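Local coordinates for protein chitinase (Pyrococcus furiosus, PDB 2CWR) that hydrolyses chitin, the domain described here being its chitin-binding module, which probably holds the enzyme on its polysaccharide substrate, at residues F81-N84 / K90-E93; V41-A44 / T48-S51. One frame throughout, in Å; residues are numbered along the deposited sequence.

Contact 1: F81-N84 / K90-E93; sequences FIVN and KVEE
In the beta-sandwich of this chitin-binding domain, Val83 meets Lys90 and Val91 across the interior where the chain passes from one sheet to the other. Strand 76-84 belongs to the four-stranded sheet and strand 91-98 to the five-stranded one; the five residues between the segments form the arch that joins them, and side chains rather than paired backbones make the contact. Val83 is its centre, its CA-CB bond directed at the second segment. With CG1 anti to the backbone N (chi1 -179°), the two methyls divide their partners: Val83 CG1 lies 3.6 Å from Lys90 CB, while Val83 CG2 sits 4.0 Å from Val91 CG2. The two valine side chains cross at about a right angle. Those of Val83 and Lys90 slide past each other in opposite directions, and the lysine packs through CB and CG, its end leading away. Lys90 CG lies 4.0 Å from Val83 O, and the chain continues with Lys90 CD 4.3 Å from Asn84 C. Bends at chi2 (-67°) and chi4 then lead the buried chain away to NZ, which forms a salt bridge with Asp18 and hydrogen bonds to the carbonyl oxygens of Gly88 and Gly20; these partners tie the ammonium group to the arch, to the end of strand 10-18 and to the turn that follows it. Phe81 extends the apolar layer, its ring stacked on Phe66 and meeting Tyr25. Further on, Glu92 and Glu93 both face Lys42 in a classic beta bulge, which interrupts the regular course of the strand. Two methyls approach the Phe81 ring at its edge: Val83 CG2 in the ring plane, 3.5 Å from Phe81 CD1, and Val91 CG2 near that plane, 4.4 Å from Phe81 CE1.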
loop_
_atom_site.group_PDB
_atom_site.type_symbol
_atom_site.label_atom_id
_atom_site.label_comp_id
_atom_site.label_asym_id
_atom_site.label_seq_id
_atom_site.Cartn_x
_atom_site.Cartn_y
_atom_site.Cartn_z
ATOM N N PHE A 81 2.211 5.907 -2.514
ATOM C CA PHE A 81 3.058 6.437 -1.462
ATOM C C PHE A 81 4.510 6.398 -1.889
ATOM O O PHE A 81 4.879 5.690 -2.829
ATOM C CB PHE A 81 2.854 5.639 -0.165
ATOM C CG PHE A 81 3.086 4.158 -0.308
ATOM C CD1 PHE A 81 4.313 3.595 0.030
ATOM C CD2 PHE A 81 2.073 3.321 -0.778
ATOM C CE1 PHE A 81 4.530 2.223 -0.096
ATOM C CE2 PHE A 81 2.282 1.948 -0.905
ATOM C CZ PHE A 81 3.514 1.399 -0.563
ATOM N N ILE A 82 5.325 7.187 -1.203
ATOM C CA ILE A 82 6.748 7.260 -1.486
ATOM C C ILE A 82 7.481 6.778 -0.247
ATOM O O ILE A 82 7.122 7.132 0.877
ATOM C CB ILE A 82 7.161 8.711 -1.826
ATOM C CG1 ILE A 82 6.569 9.100 -3.186
ATOM C CG2 ILE A 82 8.681 8.846 -1.812
ATOM C CD1 ILE A 82 6.859 10.529 -3.607
ATOM N N VAL A 83 8.493 5.945 -0.453
ATOM C CA VAL A 83 9.263 5.412 0.657
ATOM C C VAL A 83 10.715 5.828 0.517
ATOM O O VAL A 83 11.309 5.692 -0.554
ATOM C CB VAL A 83 9.191 3.866 0.700
ATOM C CG1 VAL A 83 9.993 3.338 1.881
ATOM C CG2 VAL A 83 7.745 3.412 0.811
ATOM N N ASN A 84 11.274 6.345 1.602
ATOM C CA ASN A 84 12.666 6.768 1.613
ATOM C C ASN A 84 13.437 5.773 2.461
ATOM O O ASN A 84 12.916 5.256 3.446
ATOM C CB ASN A 84 12.793 8.170 2.214
ATOM C CG ASN A 84 12.021 9.214 1.428
ATOM O OD1 ASN A 84 11.122 9.871 1.961
ATOM N ND2 ASN A 84 12.367 9.377 0.156
ATOM N N LYS A 90 12.948 -0.790 -1.066
ATOM C CA LYS A 90 12.460 -0.023 0.077
ATOM C C LYS A 90 11.333 -0.738 0.811
ATOM O O LYS A 90 11.065 -0.460 1.981
ATOM C CB LYS A 90 11.953 1.344 -0.396
ATOM C CG LYS A 90 12.957 2.140 -1.213
ATOM C CD LYS A 90 14.146 2.560 -0.368
ATOM C CE LYS A 90 15.160 3.346 -1.188
ATOM N NZ LYS A 90 15.740 2.529 -2.290
ATOM N N VAL A 91 10.670 -1.653 0.111
ATOM C CA VAL A 91 9.555 -2.402 0.675
ATOM C C VAL A 91 9.774 -3.900 0.504
ATOM O O VAL A 91 10.271 -4.346 -0.528
ATOM C CB VAL A 91 8.233 -1.986 -0.012
ATOM C CG1 VAL A 91 7.095 -2.872 0.444
ATOM C CG2 VAL A 91 7.932 -0.528 0.304
ATOM N N GLU A 92 9.401 -4.673 1.519
ATOM C CA GLU A 92 9.574 -6.121 1.474
ATOM C C GLU A 92 8.283 -6.839 1.121
ATOM O O GLU A 92 8.304 -7.916 0.521
ATOM C CB GLU A 92 10.080 -6.635 2.824
ATOM C CG GLU A 92 11.286 -5.882 3.352
ATOM C CD GLU A 92 11.869 -6.519 4.592
ATOM O OE1 GLU A 92 11.146 -7.293 5.257
ATOM O OE2 GLU A 92 13.045 -6.236 4.905
ATOM N N GLU A 93 7.158 -6.242 1.492
ATOM C CA GLU A 93 5.872 -6.859 1.214
ATOM C C GLU A 93 4.732 -5.850 1.161
ATOM O O GLU A 93 4.703 -4.886 1.924
ATOM C CB GLU A 93 5.565 -7.910 2.284
ATOM C CG GLU A 93 4.261 -8.659 2.067
ATOM C CD GLU A 93 3.972 -9.662 3.169
ATOM O OE1 GLU A 93 4.806 -10.569 3.384
ATOM O OE2 GLU A 93 2.910 -9.545 3.819
#

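Contact 2: V41-A44 / T48-S51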
loop_
_atom_site.group_PDB
_atom_site.type_symbol
_atom_site.label_atom_id
_atom_site.label_comp_id
_atom_site.label_asym_id
_atom_site.label_seq_id
_atom_site.Cartn_x
_atom_site.Cartn_y
_atom_site.Cartn_z
ATOM N N VAL A 41 1.886 -2.879 4.509
ATOM C CA VAL A 41 3.189 -2.750 3.883
ATOM C C VAL A 41 4.312 -2.974 4.883
ATOM O O VAL A 41 4.384 -2.292 5.901
ATOM C CB VAL A 41 3.359 -1.346 3.260
ATOM C CG1 VAL A 41 4.771 -1.176 2.723
ATOM C CG2 VAL A 41 2.339 -1.141 2.141
ATOM N N LYS A 42 5.178 -3.942 4.597
ATOM C CA LYS A 42 6.311 -4.210 5.472
ATOM C C LYS A 42 7.489 -3.479 4.854
ATOM O O LYS A 42 7.909 -3.790 3.738
ATOM C CB LYS A 42 6.605 -5.710 5.561
ATOM C CG LYS A 42 7.680 -6.059 6.591
ATOM C CD LYS A 42 7.956 -7.550 6.642
ATOM C CE LYS A 42 8.869 -7.905 7.813
ATOM N NZ LYS A 42 10.157 -7.154 7.782
ATOM N N LEU A 43 8.006 -2.493 5.579
ATOM C CA LEU A 43 9.117 -1.681 5.107
ATOM C C LEU A 43 10.465 -2.367 5.288
ATOM O O LEU A 43 10.643 -3.183 6.193
ATOM C CB LEU A 43 9.130 -0.347 5.853
ATOM C CG LEU A 43 7.867 0.507 5.721
ATOM C CD1 LEU A 43 7.889 1.630 6.746
ATOM C CD2 LEU A 43 7.778 1.052 4.307
ATOM N N ALA A 44 11.409 -2.035 4.417
ATOM C CA ALA A 44 12.749 -2.596 4.515
ATOM C C ALA A 44 13.425 -1.897 5.690
ATOM O O ALA A 44 12.964 -0.849 6.146
ATOM C CB ALA A 44 13.527 -2.335 3.237
ATOM N N THR A 48 11.221 4.542 5.614
ATOM C CA THR A 48 10.060 5.240 6.162
ATOM C C THR A 48 9.246 5.860 5.028
ATOM O O THR A 48 9.781 6.149 3.957
ATOM C CB THR A 48 10.483 6.372 7.115
ATOM O OG1 THR A 48 11.265 7.330 6.395
ATOM C CG2 THR A 48 11.294 5.820 8.276
ATOM N N VAL A 49 7.954 6.075 5.272
ATOM C CA VAL A 49 7.077 6.666 4.263
ATOM C C VAL A 49 7.170 8.191 4.280
ATOM O O VAL A 49 6.919 8.828 5.304
ATOM C CB VAL A 49 5.610 6.240 4.493
ATOM C CG1 VAL A 49 4.699 6.903 3.455
ATOM C CG2 VAL A 49 5.495 4.726 4.407
ATOM N N GLY A 50 7.539 8.766 3.137
ATOM C CA GLY A 50 7.679 10.207 3.021
ATOM C C GLY A 50 6.384 10.954 2.755
ATOM O O GLY A 50 6.193 12.062 3.248
ATOM N N SER A 51 5.503 10.359 1.957
ATOM C CA SER A 51 4.219 10.971 1.644
ATOM C C SER A 51 3.311 9.902 1.059
ATOM O O SER A 51 3.768 8.809 0.712
ATOM C CB SER A 51 4.386 12.118 0.638
ATOM O OG SER A 51 4.884 11.654 -0.605
#
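Leu43 reaches across the beta-sandwich to Thr48 and Val49, bridging a short arch in which strand 38-43 of one sheet leads through four residues into strand 48-53 of the other. The closest alpha carbons, Leu43 CA and Thr48 CA, are 7.1 Å apart, and the gap is filled by side chain instead of backbone pairing.

The apolar interactions come from the forked end of Leu43, whose CA-CB bond is aimed at the opposite segment. Leu43 CG stands anti to its carbonyl carbon (chi1 -59°), and with chi2 at 167° the fork brings CD1 and CD2 to the Thr48-Val49 segment. CD2 meets a methyl of Val49, and Leu43 CD1 packs against main chain, 4.3 Å from Thr48 CA. Thr48 thus contributes its backbone: its own side chain starts away from Leu43, on the exposed side. The contact is small, burying 96 Å² over both segments. Val64 of strand 63-68 touches both Leu43 and Val49, and Val83 also packs on Leu43, so the leucine is wedged among strands of both sheets.

Backbone bonds hold each segment within its own sheet. Leu43 pairs with Gly62, and Lys42 with the bulged Glu92 and Glu93. On the other side, Thr48, Gly50 and Ser51 bond to strand 76-84; the weak hydrogen bond from Val49 N to Glu59 OE1 instead reaches the five-stranded sheet.

Val49 presents the branch that lies anti to its carbonyl carbon, placing Val49 CG2 4.3 Å from Leu43 CD2.

In the fold
Strands 10-18 and 22-31 start the four-stranded sheet; the chain then enters the five-stranded one as strand 38-43 and crosses back at 44-47, where contact 2 closes the arch into strand 48-53. After the hairpin of strands 55-60 and 63-68 in the five-stranded sheet, the chain returns to the four-stranded sheet as strand 76-84 and crosses again through contact 1. The two arches are in series, neither nested nor crossed along the chain, yet their centres lie only about 4 Å apart. Each sheet joins them: Asn84 N is probably hydrogen-bonded to Thr48 O at 2.8 Å, and Glu92 OE1 forms a 2.7 Å salt bridge with Lys42 NZ.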